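Local coordinates for protein beta-phosphoglucomutase (Clostridium difficile, PDB 4GIB) that probably interconverts beta-D-glucose 1-phosphate and beta-D-glucose 6-phosphate as a magnesium-dependent phosphomutase of the HAD-like superfamily, at residues A[25-30]-A[187-192]; A[119-124]-A[230-235]. All blocks are in the same frame, centred on the assembly; numbering follows the deposited sequence.

Interaction 1: residues A[25-30]-A[187-192]; sequences MIEAFI and PQNCIG
The first torsion picks the CG1 branch of Ile191 and sets the direction of the Phe29 ring: CG1 of Ile191 and CG of Phe29 (chi1 -84°) both stand anti to their carbonyl carbons, the two side chains running side by side from adjacent parallel strands of the HAD Rossmann-like sheet. Strands 28-31 and 190-194 are its central neighbours, and the segment axes come within 4.6 Å. Phe29 turns a ring face to Ile191, whose CG1 lies 4.1 Å from the centroid and 12° off the normal, a CH-pi contact. The same CG1 also meets CG2 of Ile26 at 3.9 Å; helix 234-247 closes over this apolar face through Tyr241 and Ile237. On the opposite face, Ala28 and Ile30 approach the sulfur of Cys190, beneath helix 174-183.

The backbone ladder fixes the register. Asn189 O accepts from Glu27 N at 2.8 Å, Ala28 O from Ile191 N, and Ile191 O from Ile30 N. Just before the strands begin, the Glu27 carboxylate lies against CB of Asn189, while its OE1 accepts from the backbone N of Asn186. The last rung is nearly linear at its acceptor: Ile30 N sits 2.7 Å from Ile191 O, with a C=O...N angle of 172°.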
loop_
_atom_site.group_PDB
_atom_site.type_symbol
_atom_site.label_atom_id
_atom_site.label_comp_id
_atom_site.label_asym_id
_atom_site.label_seq_id
_atom_site.Cartn_x
_atom_site.Cartn_y
_atom_site.Cartn_z
ATOM N N MET A 25 -1.288 -24.641 3.853
ATOM C CA MET A 25 -1.773 -23.970 2.657
ATOM C C MET A 25 -1.987 -22.465 2.888
ATOM O O MET A 25 -2.229 -22.006 4.010
ATOM C CB MET A 25 -3.079 -24.617 2.183
ATOM C CG MET A 25 -2.992 -26.139 1.906
ATOM S SD MET A 25 -1.872 -26.601 0.549
ATOM C CE MET A 25 -2.085 -28.391 0.518
ATOM N N ILE A 26 -1.907 -21.710 1.800
ATOM C CA ILE A 26 -2.073 -20.267 1.835
ATOM C C ILE A 26 -3.553 -19.913 1.936
ATOM O O ILE A 26 -4.364 -20.429 1.178
ATOM C CB ILE A 26 -1.491 -19.624 0.560
ATOM C CG1 ILE A 26 -0.003 -19.943 0.435
ATOM C CG2 ILE A 26 -1.716 -18.111 0.566
ATOM C CD1 ILE A 26 0.613 -19.474 -0.877
ATOM N N GLU A 27 -3.901 -19.028 2.868
ATOM C CA GLU A 27 -5.296 -18.603 3.029
ATOM C C GLU A 27 -5.545 -17.330 2.251
ATOM O O GLU A 27 -6.669 -17.096 1.780
ATOM C CB GLU A 27 -5.689 -18.476 4.515
ATOM C CG GLU A 27 -5.726 -19.864 5.229
ATOM C CD GLU A 27 -6.027 -19.814 6.731
ATOM O OE1 GLU A 27 -6.756 -18.919 7.196
ATOM O OE2 GLU A 27 -5.537 -20.712 7.455
ATOM N N ALA A 28 -4.510 -16.505 2.092
ATOM C CA ALA A 28 -4.671 -15.281 1.309
ATOM C C ALA A 28 -3.400 -14.576 0.892
ATOM O O ALA A 28 -2.320 -14.801 1.447
ATOM C CB ALA A 28 -5.572 -14.276 2.046
ATOM N N PHE A 29 -3.583 -13.749 -0.137
ATOM C CA PHE A 29 -2.599 -12.821 -0.649
ATOM C C PHE A 29 -3.211 -11.468 -0.282
ATOM O O PHE A 29 -4.394 -11.188 -0.606
ATOM C CB PHE A 29 -2.429 -12.914 -2.168
ATOM C CG PHE A 29 -1.475 -14.001 -2.632
ATOM C CD1 PHE A 29 -1.741 -15.327 -2.405
ATOM C CD2 PHE A 29 -0.337 -13.674 -3.360
ATOM C CE1 PHE A 29 -0.870 -16.317 -2.852
ATOM C CE2 PHE A 29 0.538 -14.666 -3.811
ATOM C CZ PHE A 29 0.270 -15.975 -3.548
ATOM N N ILE A 30 -2.444 -10.648 0.420
ATOM C CA ILE A 30 -2.907 -9.325 0.798
ATOM C C ILE A 30 -1.962 -8.340 0.146
ATOM O O ILE A 30 -0.779 -8.329 0.442
ATOM C CB ILE A 30 -2.932 -9.116 2.326
ATOM C CG1 ILE A 30 -3.820 -10.177 3.007
ATOM C CG2 ILE A 30 -3.439 -7.707 2.645
ATOM C CD1 ILE A 30 -3.878 -10.033 4.575
ATOM N N PRO A 187 -3.410 -14.857 9.912
ATOM C CA PRO A 187 -2.291 -14.103 9.367
ATOM C C PRO A 187 -1.067 -14.975 9.070
ATOM O O PRO A 187 -0.342 -14.719 8.092
ATOM C CB PRO A 187 -1.965 -13.100 10.479
ATOM C CG PRO A 187 -3.173 -12.977 11.269
ATOM C CD PRO A 187 -3.916 -14.264 11.164
ATOM N N GLN A 188 -0.844 -15.996 9.891
ATOM C CA GLN A 188 0.293 -16.914 9.687
ATOM C C GLN A 188 0.221 -17.650 8.342
ATOM O O GLN A 188 1.222 -18.175 7.858
ATOM C CB GLN A 188 0.396 -17.913 10.842
ATOM C CG GLN A 188 0.743 -17.240 12.178
ATOM C CD GLN A 188 0.855 -18.219 13.328
ATOM O OE1 GLN A 188 0.500 -19.394 13.203
ATOM N NE2 GLN A 188 1.340 -17.737 14.465
ATOM N N ASN A 189 -0.964 -17.667 7.736
ATOM C CA ASN A 189 -1.154 -18.326 6.449
ATOM C C ASN A 189 -1.379 -17.322 5.328
ATOM O O ASN A 189 -1.821 -17.689 4.236
ATOM C CB ASN A 189 -2.320 -19.299 6.550
ATOM C CG ASN A 189 -2.075 -20.388 7.581
ATOM O OD1 ASN A 189 -2.937 -20.681 8.410
ATOM N ND2 ASN A 189 -0.870 -20.956 7.565
ATOM N N CYS A 190 -1.057 -16.057 5.605
ATOM C CA CYS A 190 -1.226 -14.983 4.644
ATOM C C CYS A 190 0.094 -14.548 4.048
ATOM O O CYS A 190 1.128 -14.687 4.670
ATOM C CB CYS A 190 -1.875 -13.763 5.312
ATOM S SG CYS A 190 -3.546 -14.025 5.827
ATOM N N ILE A 191 0.031 -14.031 2.822
ATOM C CA ILE A 191 1.192 -13.510 2.108
ATOM C C ILE A 191 0.865 -12.036 1.952
ATOM O O ILE A 191 -0.231 -11.699 1.482
ATOM C CB ILE A 191 1.335 -14.055 0.647
ATOM C CG1 ILE A 191 1.254 -15.581 0.550
ATOM C CG2 ILE A 191 2.640 -13.538 0.015
ATOM C CD1 ILE A 191 2.565 -16.318 0.650
ATOM N N GLY A 192 1.785 -11.166 2.347
ATOM C CA GLY A 192 1.606 -9.723 2.188
ATOM C C GLY A 192 2.613 -9.227 1.145
ATOM O O GLY A 192 3.821 -9.534 1.255
#

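Interaction 2: residues A[119-124]-A[230-235]; sequences PGIESL and NQLKFE
Leu124 and Leu232 meet at an oblique angle, the CD2 methyl of Leu124 reaching CB of Leu232 at 4.2 Å. Leu124 sends CG anti to its backbone N (chi1 -175°), which carries its isobutyl end from the flank of helix 121-130 to the chain entering helix 234-247. Both methyls lie near the carbonyl O of Leu232, CD1 the closer at 3.6 Å. CD1 also lies 4.0 Å from CB of Phe234, near the plane of the phenyl ring and at its edge, and approaches the amide N of Phe234. One turn earlier Ile121 lies alongside Leu232, pointing the same way, with the CD1 atoms of Ile121 and Leu232 4.1 Å apart. Leu232 thus fits against both residues and continues inward to Val211, Val213 and Val226 of the central sheet; Phe234 rests on Asp127 and Val128 farther along helix 121-130.

At the outer end OD1 of Asn230 comes against CB of Pro119 at 3.1 Å. Gly120, the N-cap residue of helix 121-130, brings its CA to 4.6 Å from CA of Asn230. A water bridges the main chains, donating to Gly120 O at a suspiciously short 2.5 Å and to Leu232 O at 2.9 Å. Leu232 itself is the centre of an inverse gamma turn.

The direct contacts are therefore mainly apolar, packing the start of helix 121-130 against the lead-in to helix 234-247, and the polar link between the two segments runs through the water, whose two donated bonds probably satisfy a carbonyl on each side.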
loop_
_atom_site.group_PDB
_atom_site.type_symbol
_atom_site.label_atom_id
_atom_site.label_comp_id
_atom_site.label_asym_id
_atom_site.label_seq_id
_atom_site.Cartn_x
_atom_site.Cartn_y
_atom_site.Cartn_z
ATOM N N PRO A 119 2.644 -4.664 -14.556
ATOM C CA PRO A 119 2.880 -5.921 -15.283
ATOM C C PRO A 119 2.887 -7.144 -14.370
ATOM O O PRO A 119 3.503 -7.104 -13.303
ATOM C CB PRO A 119 4.279 -5.723 -15.881
ATOM C CG PRO A 119 4.477 -4.259 -15.945
ATOM C CD PRO A 119 3.681 -3.657 -14.840
ATOM N N GLY A 120 2.203 -8.213 -14.788
ATOM C CA GLY A 120 2.133 -9.459 -14.027
ATOM C C GLY A 120 1.071 -9.534 -12.936
ATOM O O GLY A 120 0.776 -10.612 -12.443
ATOM N N ILE A 121 0.464 -8.411 -12.571
ATOM C CA ILE A 121 -0.523 -8.401 -11.474
ATOM C C ILE A 121 -1.830 -9.094 -11.830
ATOM O O ILE A 121 -2.308 -9.928 -11.066
ATOM C CB ILE A 121 -0.792 -6.985 -10.981
ATOM C CG1 ILE A 121 0.491 -6.392 -10.416
ATOM C CG2 ILE A 121 -1.896 -6.972 -9.883
ATOM C CD1 ILE A 121 1.025 -7.141 -9.177
ATOM N N GLU A 122 -2.419 -8.754 -12.978
ATOM C CA GLU A 122 -3.650 -9.430 -13.408
ATOM C C GLU A 122 -3.490 -10.932 -13.446
ATOM O O GLU A 122 -4.364 -11.662 -12.996
ATOM C CB GLU A 122 -4.099 -8.997 -14.797
ATOM C CG GLU A 122 -4.969 -7.806 -14.836
ATOM C CD GLU A 122 -5.604 -7.641 -16.204
ATOM O OE1 GLU A 122 -4.855 -7.452 -17.193
ATOM O OE2 GLU A 122 -6.857 -7.696 -16.281
ATOM N N SER A 123 -2.388 -11.393 -14.020
ATOM C CA SER A 123 -2.130 -12.836 -14.133
ATOM C C SER A 123 -2.015 -13.450 -12.743
ATOM O O SER A 123 -2.529 -14.540 -12.492
ATOM C CB SER A 123 -0.871 -13.091 -14.952
ATOM O OG SER A 123 -0.502 -14.449 -14.894
ATOM N N LEU A 124 -1.357 -12.745 -11.829
ATOM C CA LEU A 124 -1.248 -13.233 -10.455
ATOM C C LEU A 124 -2.637 -13.291 -9.841
ATOM O O LEU A 124 -3.035 -14.317 -9.296
ATOM C CB LEU A 124 -0.347 -12.341 -9.592
ATOM C CG LEU A 124 -0.091 -12.874 -8.171
ATOM C CD1 LEU A 124 0.618 -14.242 -8.230
ATOM C CD2 LEU A 124 0.713 -11.907 -7.343
ATOM N N ASN A 230 6.621 -8.203 -12.447
ATOM C CA ASN A 230 6.701 -9.301 -13.426
ATOM C C ASN A 230 7.322 -10.563 -12.864
ATOM O O ASN A 230 7.205 -11.636 -13.466
ATOM C CB ASN A 230 7.528 -8.893 -14.646
ATOM C CG ASN A 230 6.708 -8.249 -15.725
ATOM O OD1 ASN A 230 5.516 -8.531 -15.878
ATOM N ND2 ASN A 230 7.354 -7.420 -16.530
ATOM N N GLN A 231 8.006 -10.424 -11.731
ATOM C CA GLN A 231 8.669 -11.547 -11.086
ATOM C C GLN A 231 7.722 -12.226 -10.089
ATOM O O GLN A 231 8.051 -13.265 -9.546
ATOM C CB GLN A 231 9.910 -11.052 -10.344
ATOM C CG GLN A 231 10.867 -10.180 -11.173
ATOM C CD GLN A 231 11.509 -10.930 -12.306
ATOM O OE1 GLN A 231 11.951 -12.060 -12.134
ATOM N NE2 GLN A 231 11.598 -10.293 -13.473
ATOM N N LEU A 232 6.564 -11.613 -9.833
ATOM C CA LEU A 232 5.570 -12.161 -8.903
ATOM C C LEU A 232 4.741 -13.281 -9.543
ATOM O O LEU A 232 3.564 -13.094 -9.858
ATOM C CB LEU A 232 4.637 -11.062 -8.406
ATOM C CG LEU A 232 5.242 -9.970 -7.517
ATOM C CD1 LEU A 232 4.176 -8.943 -7.189
ATOM C CD2 LEU A 232 5.820 -10.583 -6.255
ATOM N N LYS A 233 5.362 -14.446 -9.713
ATOM C CA LYS A 233 4.699 -15.597 -10.317
ATOM C C LYS A 233 4.173 -16.484 -9.195
ATOM O O LYS A 233 4.839 -16.670 -8.170
ATOM C CB LYS A 233 5.669 -16.355 -11.209
ATOM C CG LYS A 233 6.481 -15.436 -12.107
ATOM C CD LYS A 233 7.194 -16.183 -13.241
ATOM C CE LYS A 233 6.218 -16.604 -14.332
ATOM N NZ LYS A 233 5.525 -15.434 -14.972
ATOM N N PHE A 234 2.982 -17.032 -9.391
ATOM C CA PHE A 234 2.330 -17.796 -8.349
ATOM C C PHE A 234 3.089 -19.031 -7.855
ATOM O O PHE A 234 3.181 -19.245 -6.652
ATOM C CB PHE A 234 0.903 -18.188 -8.743
ATOM C CG PHE A 234 0.204 -18.938 -7.665
ATOM C CD1 PHE A 234 -0.422 -18.255 -6.633
ATOM C CD2 PHE A 234 0.242 -20.319 -7.631
ATOM C CE1 PHE A 234 -1.035 -18.938 -5.602
ATOM C CE2 PHE A 234 -0.370 -21.022 -6.604
ATOM C CZ PHE A 234 -1.011 -20.321 -5.581
ATOM N N GLU A 235 3.615 -19.841 -8.766
ATOM C CA GLU A 235 4.341 -21.047 -8.371
ATOM C C GLU A 235 5.637 -20.707 -7.648
ATOM O O GLU A 235 6.019 -21.407 -6.713
ATOM C CB GLU A 235 4.586 -21.968 -9.582
ATOM C CG GLU A 235 3.277 -22.511 -10.151
ATOM C CD GLU A 235 3.449 -23.390 -11.369
ATOM O OE1 GLU A 235 4.514 -24.032 -11.525
ATOM O OE2 GLU A 235 2.490 -23.452 -12.169
HETATM O O HOH W 1 2.397 -12.562 -12.412
#

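Interactions 1 and 2 have centres 16 Å apart and meet directly: CE1 of Phe29 lies 3.8 Å from CE1 of Phe234. Their segments alternate along the chain, so the two contacts interlock in sequence. Helix 234-247 joins them: its start packs on helix 121-130 in interaction 2, while its later residues Ile237 and Tyr241 lie over the Ile26, Phe29 and Ile191 side of interaction 1. Both strands of interaction 1 lead to the metal site, where Asp32, Asp34, Glu194 and Asp195 hold sodium; Asp32 is the predicted nucleophile. The Gly192 position is about 9 Å from a bound sodium, and the Leu232 side chain about 11 Å from one.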